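Local coordinates for protein endoglucanase (Thermotoga maritima, PDB 2FVG) that probably acts as a metal-dependent aminopeptidase of the M42 family, expected to use two divalent metal ions per subunit, although it is named an endoglucanase, at residues L31-Y36 with A45-R50; R50-K55 with A186-F191. All blocks are in the same frame, centred on the assembly; numbering follows the deposited sequence.

In the fold
From the N terminus, the chain leaves helix 18-28 and enters interaction 1, where strand 34-37 turns back on strand 43-47 to form a beta hairpin at the margin of the large mixed sheet. This short loop is closed before interaction 2 opens, so the two contacts follow in series, their segments meeting at Arg50. Interaction 2 spans more than 130 residues, bringing 50-55 alongside the start of strand 187-194. That same strand pairs with 43-47, through Ala45 O to Phe191 N and Lys47 N to Thr189 O, so the hairpin, the corner at 50-55 and strand 55-61 all assemble around 187-194.

Interaction 1. Residues L31-Y36 with A45-R50; sequences LVDNLY and ALKRGR
Asp33 OD2 accepts from Arg48 N at 2.7 Å, nearly along its own C-O axis, and from a water that also donates to Arg48 O. The carboxylate's other oxygen, OD1, takes a second water, which accepts from Lys47 NZ. That ammonium reaches Leu31 O directly at 2.8 Å, its chain bent at chi2 (76°), which turns CD toward the carbonyl. Asp33 is also the first residue of a classic beta bulge: it and Asn34 both face Leu46, whose O receives Asp33 N at 2.8 Å and, weakly, Asn34 N at 3.4 Å. Regular antiparallel pairing then sets in, with Leu46 N giving a nearly straight bond (170°) to Asn34 O. On the face of Leu35 and Ala45, the small methyl of Ala45 leaves room for two larger neighbours: Leu35 CD1 lies 3.6 Å from Ala45 CB, and Val32 CG1 lies 3.7 Å from the same Ala45 CB. Ile28 of helix 18-28 touches both Leu35 and Ala45, joining the hairpin to that helix. The Asp33 carboxylate thus takes up a backbone N-H just past the end of strand 43-47, and with Lys47 close by, linked through water, its negative charge is probably stabilised.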
ATOM      1  N   LEU A  31     -19.932   2.412   6.079  1.00 39.23           N
ATOM      2  CA  LEU A  31     -20.047   2.004   4.679  1.00 38.57           C
ATOM      3  C   LEU A  31     -20.115   0.493   4.496  1.00 37.86           C
ATOM      4  O   LEU A  31     -20.479   0.005   3.431  1.00 34.91           O
ATOM      5  CB  LEU A  31     -18.860   2.559   3.879  1.00 37.46           C
ATOM      6  CG  LEU A  31     -18.771   4.089   3.766  1.00 36.05           C
ATOM      7  CD1 LEU A  31     -17.460   4.479   3.123  1.00 43.72           C
ATOM      8  CD2 LEU A  31     -19.965   4.675   3.002  1.00 41.25           C
ATOM      9  N   VAL A  32     -19.748  -0.233   5.547  1.00 36.81           N
ATOM     10  CA  VAL A  32     -19.681  -1.689   5.511  1.00 35.78           C
ATOM     11  C   VAL A  32     -20.726  -2.336   6.436  1.00 36.80           C
ATOM     12  O   VAL A  32     -21.335  -1.657   7.270  1.00 36.22           O
ATOM     13  CB  VAL A  32     -18.240  -2.178   5.828  1.00 33.76           C
ATOM     14  CG1 VAL A  32     -17.270  -1.669   4.781  1.00 36.12           C
ATOM     15  CG2 VAL A  32     -17.790  -1.719   7.206  1.00 28.90           C
ATOM     16  N   ASP A  33     -20.941  -3.640   6.267  1.00 35.62           N
ATOM     17  CA  ASP A  33     -21.930  -4.371   7.064  1.00 35.36           C
ATOM     18  C   ASP A  33     -21.283  -4.884   8.340  1.00 35.77           C
ATOM     19  O   ASP A  33     -21.922  -4.958   9.388  1.00 36.79           O
ATOM     20  CB  ASP A  33     -22.526  -5.518   6.263  1.00 33.33           C
ATOM     21  CG  ASP A  33     -23.220  -5.046   4.987  1.00 36.28           C
ATOM     22  OD1 ASP A  33     -24.080  -4.137   5.049  1.00 42.79           O
ATOM     23  OD2 ASP A  33     -22.923  -5.607   3.919  1.00 38.70           O
ATOM     24  N   ASN A  34     -20.008  -5.228   8.247  1.00 35.28           N
ATOM     25  CA  ASN A  34     -19.265  -5.661   9.399  1.00 38.07           C
ATOM     26  C   ASN A  34     -17.831  -5.193   9.235  1.00 37.72           C
ATOM     27  O   ASN A  34     -17.325  -5.105   8.123  1.00 39.04           O
ATOM     28  CB  ASN A  34     -19.345  -7.182   9.548  1.00 40.50           C
ATOM     29  CG  ASN A  34     -18.724  -7.679  10.845  1.00 46.58           C
ATOM     30  OD1 ASN A  34     -18.883  -7.067  11.909  1.00 49.48           O
ATOM     31  ND2 ASN A  34     -18.021  -8.804  10.762  1.00 50.93           N
ATOM     32  N   LEU A  35     -17.191  -4.873  10.348  1.00 37.48           N
ATOM     33  CA  LEU A  35     -15.821  -4.402  10.342  1.00 38.94           C
ATOM     34  C   LEU A  35     -15.119  -4.808  11.621  1.00 38.54           C
ATOM     35  O   LEU A  35     -15.589  -4.473  12.710  1.00 40.39           O
ATOM     36  CB  LEU A  35     -15.800  -2.880  10.236  1.00 37.70           C
ATOM     37  CG  LEU A  35     -14.436  -2.208  10.190  1.00 37.46           C
ATOM     38  CD1 LEU A  35     -13.740  -2.509   8.877  1.00 31.17           C
ATOM     39  CD2 LEU A  35     -14.599  -0.727  10.342  1.00 36.22           C
ATOM     40  N   TYR A  36     -14.005  -5.517  11.506  1.00 37.45           N
ATOM     41  CA  TYR A  36     -13.247  -5.879  12.700  1.00 38.43           C
ATOM     42  C   TYR A  36     -11.763  -5.998  12.412  1.00 37.05           C
ATOM     43  O   TYR A  36     -11.357  -6.106  11.265  1.00 35.67           O
ATOM     44  CB  TYR A  36     -13.773  -7.188  13.309  1.00 39.85           C
ATOM     45  CG  TYR A  36     -13.523  -8.408  12.450  1.00 38.92           C
ATOM     46  CD1 TYR A  36     -14.418  -8.773  11.446  1.00 37.36           C
ATOM     47  CD2 TYR A  36     -12.391  -9.202  12.650  1.00 37.57           C
ATOM     48  CE1 TYR A  36     -14.191  -9.889  10.654  1.00 35.79           C
ATOM     49  CE2 TYR A  36     -12.151 -10.317  11.868  1.00 37.21           C
ATOM     50  CZ  TYR A  36     -13.057 -10.658  10.871  1.00 42.23           C
ATOM     51  OH  TYR A  36     -12.822 -11.768  10.089  1.00 40.38           O
ATOM     52  N   ALA A  45     -13.212  -5.711   6.428  1.00 32.19           N
ATOM     53  CA  ALA A  45     -14.488  -5.057   6.224  1.00 34.56           C
ATOM     54  C   ALA A  45     -15.299  -5.954   5.346  1.00 36.18           C
ATOM     55  O   ALA A  45     -14.767  -6.493   4.381  1.00 38.65           O
ATOM     56  CB  ALA A  45     -14.277  -3.712   5.556  1.00 32.98           C
ATOM     57  N   LEU A  46     -16.569  -6.146   5.690  1.00 36.35           N
ATOM     58  CA  LEU A  46     -17.468  -6.984   4.886  1.00 31.98           C
ATOM     59  C   LEU A  46     -18.590  -6.198   4.236  1.00 33.70           C
ATOM     60  O   LEU A  46     -19.284  -5.414   4.889  1.00 34.73           O
ATOM     61  CB  LEU A  46     -18.091  -8.090   5.748  1.00 32.09           C
ATOM     62  CG  LEU A  46     -19.248  -8.941   5.219  1.00 27.69           C
ATOM     63  CD1 LEU A  46     -18.887  -9.654   3.921  1.00 31.00           C
ATOM     64  CD2 LEU A  46     -19.690  -9.963   6.263  1.00 28.60           C
ATOM     65  N   LYS A  47     -18.772  -6.414   2.942  1.00 32.69           N
ATOM     66  CA  LYS A  47     -19.883  -5.832   2.250  1.00 33.05           C
ATOM     67  C   LYS A  47     -20.631  -7.045   1.701  1.00 31.12           C
ATOM     68  O   LYS A  47     -20.174  -7.677   0.758  1.00 31.81           O
ATOM     69  CB  LYS A  47     -19.407  -4.903   1.133  1.00 32.87           C
ATOM     70  CG  LYS A  47     -20.506  -4.090   0.519  1.00 39.37           C
ATOM     71  CD  LYS A  47     -20.901  -2.948   1.418  1.00 40.05           C
ATOM     72  CE  LYS A  47     -22.096  -2.223   0.843  1.00 41.04           C
ATOM     73  NZ  LYS A  47     -22.435  -1.097   1.747  1.00 43.26           N
ATOM     74  N   ARG A  48     -21.756  -7.396   2.321  1.00 30.44           N
ATOM     75  CA  ARG A  48     -22.532  -8.546   1.892  1.00 31.71           C
ATOM     76  C   ARG A  48     -23.072  -8.318   0.483  1.00 32.87           C
ATOM     77  O   ARG A  48     -23.358  -7.181   0.080  1.00 34.42           O
ATOM     78  CB  ARG A  48     -23.646  -8.893   2.891  1.00 31.73           C
ATOM     79  CG  ARG A  48     -23.103  -9.288   4.268  1.00 34.21           C
ATOM     80  CD  ARG A  48     -24.138  -9.833   5.265  1.00 32.37           C
ATOM     81  NE  ARG A  48     -23.416 -10.382   6.422  1.00 37.69           N
ATOM     82  CZ  ARG A  48     -23.149  -9.722   7.551  1.00 39.56           C
ATOM     83  NH1 ARG A  48     -23.594  -8.482   7.752  1.00 35.33           N
ATOM     84  NH2 ARG A  48     -22.456 -10.319   8.510  1.00 43.42           N
ATOM     85  N   GLY A  49     -23.201  -9.398  -0.271  1.00 32.02           N
ATOM     86  CA  GLY A  49     -23.656  -9.278  -1.641  1.00 29.58           C
ATOM     87  C   GLY A  49     -25.035  -9.842  -1.812  1.00 31.80           C
ATOM     88  O   GLY A  49     -25.712 -10.142  -0.827  1.00 32.59           O
ATOM     89  N   ARG A  50     -25.472  -9.957  -3.062  1.00 31.86           N
ATOM     90  CA  ARG A  50     -26.780 -10.542  -3.340  1.00 35.25           C
ATOM     91  C   ARG A  50     -26.730 -12.020  -2.971  1.00 35.77           C
ATOM     92  O   ARG A  50     -27.696 -12.558  -2.444  1.00 36.58           O
ATOM     93  CB  ARG A  50     -27.180 -10.375  -4.812  1.00 33.54           C
ATOM     94  CG  ARG A  50     -27.463  -8.931  -5.208  1.00 37.38           C
ATOM     95  CD  ARG A  50     -27.813  -8.749  -6.706  1.00 38.01           C
ATOM     96  NE  ARG A  50     -26.662  -8.851  -7.621  1.00 41.76           N
ATOM     97  CZ  ARG A  50     -25.752  -7.890  -7.814  1.00 48.06           C
ATOM     98  NH1 ARG A  50     -25.813  -6.750  -7.130  1.00 51.38           N
ATOM     99  NH2 ARG A  50     -24.753  -8.070  -8.679  1.00 38.61           N
TER
HETATM  100  O   HOH W   1     -23.558  -1.841   3.926  0.50 27.40           O
HETATM  101  O   HOH W   2     -24.247  -4.973   1.696  1.00 52.47           O

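Interaction 2. Residues R50-K55 with A186-F191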
ATOM      1  N   ARG A  50     -25.472  -9.957  -3.062  1.00 31.86           N
ATOM      2  CA  ARG A  50     -26.780 -10.542  -3.340  1.00 35.25           C
ATOM      3  C   ARG A  50     -26.730 -12.020  -2.971  1.00 35.77           C
ATOM      4  O   ARG A  50     -27.696 -12.558  -2.444  1.00 36.58           O
ATOM      5  CB  ARG A  50     -27.180 -10.375  -4.812  1.00 33.54           C
ATOM      6  CG  ARG A  50     -27.463  -8.931  -5.208  1.00 37.38           C
ATOM      7  CD  ARG A  50     -27.813  -8.749  -6.706  1.00 38.01           C
ATOM      8  NE  ARG A  50     -26.662  -8.851  -7.621  1.00 41.76           N
ATOM      9  CZ  ARG A  50     -25.752  -7.890  -7.814  1.00 48.06           C
ATOM     10  NH1 ARG A  50     -25.813  -6.750  -7.130  1.00 51.38           N
ATOM     11  NH2 ARG A  50     -24.753  -8.070  -8.679  1.00 38.61           N
ATOM     12  N   ASP A  51     -25.566 -12.640  -3.190  1.00 34.64           N
ATOM     13  CA  ASP A  51     -25.376 -14.062  -2.975  1.00 33.36           C
ATOM     14  C   ASP A  51     -24.259 -14.341  -1.958  1.00 31.74           C
ATOM     15  O   ASP A  51     -23.089 -14.041  -2.200  1.00 30.02           O
ATOM     16  CB  ASP A  51     -25.089 -14.688  -4.341  1.00 36.48           C
ATOM     17  CG  ASP A  51     -24.984 -16.197  -4.307  1.00 34.88           C
ATOM     18  OD1 ASP A  51     -24.589 -16.768  -3.265  1.00 34.52           O
ATOM     19  OD2 ASP A  51     -25.264 -16.798  -5.367  1.00 32.41           O
ATOM     20  N   SER A  52     -24.627 -14.903  -0.815  1.00 27.98           N
ATOM     21  CA  SER A  52     -23.657 -15.214   0.235  1.00 29.09           C
ATOM     22  C   SER A  52     -23.078 -16.623   0.178  1.00 27.05           C
ATOM     23  O   SER A  52     -22.435 -17.061   1.133  1.00 31.75           O
ATOM     24  CB  SER A  52     -24.291 -15.003   1.610  1.00 28.16           C
ATOM     25  OG  SER A  52     -24.314 -13.640   1.933  1.00 29.71           O
ATOM     26  N   SER A  53     -23.288 -17.334  -0.923  1.00 29.96           N
ATOM     27  CA  SER A  53     -22.800 -18.718  -1.026  1.00 29.56           C
ATOM     28  C   SER A  53     -21.317 -18.791  -1.360  1.00 31.33           C
ATOM     29  O   SER A  53     -20.698 -19.856  -1.196  1.00 28.97           O
ATOM     30  CB  SER A  53     -23.558 -19.495  -2.087  1.00 27.21           C
ATOM     31  OG  SER A  53     -23.288 -18.965  -3.363  1.00 32.68           O
ATOM     32  N   LYS A  54     -20.782 -17.673  -1.864  1.00 32.04           N
ATOM     33  CA  LYS A  54     -19.371 -17.520  -2.215  1.00 32.95           C
ATOM     34  C   LYS A  54     -18.876 -16.176  -1.685  1.00 33.10           C
ATOM     35  O   LYS A  54     -19.660 -15.253  -1.433  1.00 32.75           O
ATOM     36  CB  LYS A  54     -19.168 -17.634  -3.726  1.00 33.98           C
ATOM     37  CG  LYS A  54     -19.633 -18.978  -4.295  1.00 35.66           C
ATOM     38  CD  LYS A  54     -19.843 -18.954  -5.799  1.00 44.82           C
ATOM     39  CE  LYS A  54     -20.367 -20.291  -6.285  1.00 48.52           C
ATOM     40  NZ  LYS A  54     -20.712 -20.262  -7.737  1.00 60.98           N
ATOM     41  N   LYS A  55     -17.569 -16.077  -1.489  1.00 32.69           N
ATOM     42  CA  LYS A  55     -16.972 -14.878  -0.951  1.00 29.85           C
ATOM     43  C   LYS A  55     -15.832 -14.390  -1.843  1.00 31.10           C
ATOM     44  O   LYS A  55     -15.032 -15.189  -2.321  1.00 32.78           O
ATOM     45  CB  LYS A  55     -16.472 -15.180   0.446  1.00 30.16           C
ATOM     46  CG  LYS A  55     -17.588 -15.434   1.449  1.00 30.70           C
ATOM     47  CD  LYS A  55     -17.149 -16.260   2.628  1.00 36.18           C
ATOM     48  CE  LYS A  55     -16.956 -17.722   2.203  1.00 30.21           C
ATOM     49  NZ  LYS A  55     -16.573 -18.540   3.376  1.00 39.82           N
ATOM     50  N   ALA A 186     -21.897  -8.604  -5.990  1.00 30.06           N
ATOM     51  CA  ALA A 186     -22.660  -9.768  -6.423  1.00 28.42           C
ATOM     52  C   ALA A 186     -22.591 -10.856  -5.349  1.00 26.67           C
ATOM     53  O   ALA A 186     -23.591 -11.514  -5.096  1.00 24.78           O
ATOM     54  CB  ALA A 186     -22.154 -10.289  -7.754  1.00 29.39           C
ATOM     55  N   TYR A 187     -21.417 -10.994  -4.709  1.00 25.03           N
ATOM     56  CA  TYR A 187     -21.140 -11.979  -3.668  1.00 27.35           C
ATOM     57  C   TYR A 187     -20.540 -11.299  -2.441  1.00 28.42           C
ATOM     58  O   TYR A 187     -19.952 -10.222  -2.541  1.00 29.22           O
ATOM     59  CB  TYR A 187     -20.116 -13.046  -4.164  1.00 27.09           C
ATOM     60  CG  TYR A 187     -20.639 -13.846  -5.305  1.00 28.13           C
ATOM     61  CD1 TYR A 187     -21.496 -14.917  -5.077  1.00 32.02           C
ATOM     62  CD2 TYR A 187     -20.353 -13.494  -6.626  1.00 29.06           C
ATOM     63  CE1 TYR A 187     -22.041 -15.645  -6.130  1.00 26.37           C
ATOM     64  CE2 TYR A 187     -20.897 -14.214  -7.692  1.00 28.40           C
ATOM     65  CZ  TYR A 187     -21.736 -15.293  -7.430  1.00 30.10           C
ATOM     66  OH  TYR A 187     -22.295 -16.024  -8.457  1.00 31.73           O
ATOM     67  N   ASP A 188     -20.664 -11.946  -1.291  1.00 25.10           N
ATOM     68  CA  ASP A 188     -20.100 -11.406  -0.074  1.00 27.63           C
ATOM     69  C   ASP A 188     -18.685 -10.995  -0.377  1.00 25.48           C
ATOM     70  O   ASP A 188     -17.885 -11.817  -0.811  1.00 25.19           O
ATOM     71  CB  ASP A 188     -20.118 -12.434   1.050  1.00 24.98           C
ATOM     72  CG  ASP A 188     -21.474 -12.574   1.707  1.00 25.47           C
ATOM     73  OD1 ASP A 188     -22.492 -11.995   1.231  1.00 28.75           O
ATOM     74  OD2 ASP A 188     -21.517 -13.283   2.736  1.00 24.18           O
ATOM     75  N   THR A 189     -18.376  -9.721  -0.172  1.00 26.37           N
ATOM     76  CA  THR A 189     -17.049  -9.230  -0.518  1.00 25.90           C
ATOM     77  C   THR A 189     -16.350  -8.682   0.696  1.00 26.12           C
ATOM     78  O   THR A 189     -16.868  -7.808   1.352  1.00 29.26           O
ATOM     79  CB  THR A 189     -17.130  -8.157  -1.634  1.00 23.93           C
ATOM     80  OG1 THR A 189     -17.700  -8.750  -2.801  1.00 30.03           O
ATOM     81  CG2 THR A 189     -15.728  -7.619  -1.991  1.00 26.05           C
ATOM     82  N   TYR A 190     -15.189  -9.231   1.008  1.00 27.63           N
ATOM     83  CA  TYR A 190     -14.380  -8.738   2.121  1.00 29.37           C
ATOM     84  C   TYR A 190     -13.288  -7.806   1.597  1.00 30.23           C
ATOM     85  O   TYR A 190     -12.526  -8.172   0.703  1.00 30.71           O
ATOM     86  CB  TYR A 190     -13.726  -9.895   2.866  1.00 31.29           C
ATOM     87  CG  TYR A 190     -14.715 -10.783   3.584  1.00 33.93           C
ATOM     88  CD1 TYR A 190     -15.347 -11.830   2.929  1.00 31.47           C
ATOM     89  CD2 TYR A 190     -15.006 -10.576   4.931  1.00 32.34           C
ATOM     90  CE1 TYR A 190     -16.264 -12.644   3.598  1.00 33.54           C
ATOM     91  CE2 TYR A 190     -15.910 -11.384   5.605  1.00 36.28           C
ATOM     92  CZ  TYR A 190     -16.540 -12.412   4.935  1.00 34.21           C
ATOM     93  OH  TYR A 190     -17.453 -13.204   5.616  1.00 36.99           O
ATOM     94  N   PHE A 191     -13.262  -6.587   2.109  1.00 28.27           N
ATOM     95  CA  PHE A 191     -12.213  -5.635   1.783  1.00 29.43           C
ATOM     96  C   PHE A 191     -11.226  -5.741   2.930  1.00 29.11           C
ATOM     97  O   PHE A 191     -11.549  -5.440   4.079  1.00 33.80           O
ATOM     98  CB  PHE A 191     -12.777  -4.223   1.630  1.00 29.80           C
ATOM     99  CG  PHE A 191     -13.670  -4.074   0.443  1.00 30.75           C
ATOM    100  CD1 PHE A 191     -15.007  -4.430   0.512  1.00 35.36           C
ATOM    101  CD2 PHE A 191     -13.159  -3.615  -0.776  1.00 33.89           C
ATOM    102  CE1 PHE A 191     -15.831  -4.301  -0.606  1.00 36.79           C
ATOM    103  CE2 PHE A 191     -13.974  -3.474  -1.888  1.00 34.31           C
ATOM    104  CZ  PHE A 191     -15.307  -3.817  -1.806  1.00 36.31           C
TER
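An Asx turn marks the corner where the chain leaves the short strand 51-52 and swings toward strand 55-61, beside the beginning of the parallel neighbour 187-194. Asp51 OD1 accepts from Ser53 N at 2.7 Å; Ser53 OG reaches the same oxygen at 2.6 Å, from the syn side but tilted out of the carboxylate plane. Aspartate suits the turn because its short side chain can accept the backbone N-H two residues on, and Ser53 adds its hydroxyl as a second donor. With CG anti to the backbone N (chi1 -175°), the same carboxylate lies alongside the Tyr187 ring, its plane turned 46° from the ring and CG 3.5 Å from Tyr187 CE1. The aliphatic part of Lys54 runs beside this ring too, CB 3.8 Å from Tyr187 CD1, while Val336 of helix 334-337 touches both residues. The ring's hydroxyl bonds to Glu337.

Backbone pairing is sparse: Asp51 N donates to Ala186 O at 3.0 Å, and Asp188 N reaches Asp51 O only weakly. Ser52 OG donates to Asp188 OD1 at 2.6 Å, approaching on the syn side but 30° out of the carboxylate plane; Gly49 N also bonds this oxygen. Farther along, Lys55 lays its methylenes beside Tyr190, CG meeting the ring edge in plane at CE1, 3.8 Å away, and its ammonium continues to Leu211 O. Ala186 CA lies over one face of the Arg50 guanidinium, offset toward its rim, with NH2 hydrogen-bonded to Glu331 O and NH1 to Ser184 O; NH2 also touches Ala186 CB, a side chain small enough to be consistent with this close approach. Two aspartates therefore share the work: Asp51 folds the corner internally, and Asp188, on strand 187-194, binds it through Ser52 and the preceding Gly49, these donors probably helping to keep both carboxylates ionised.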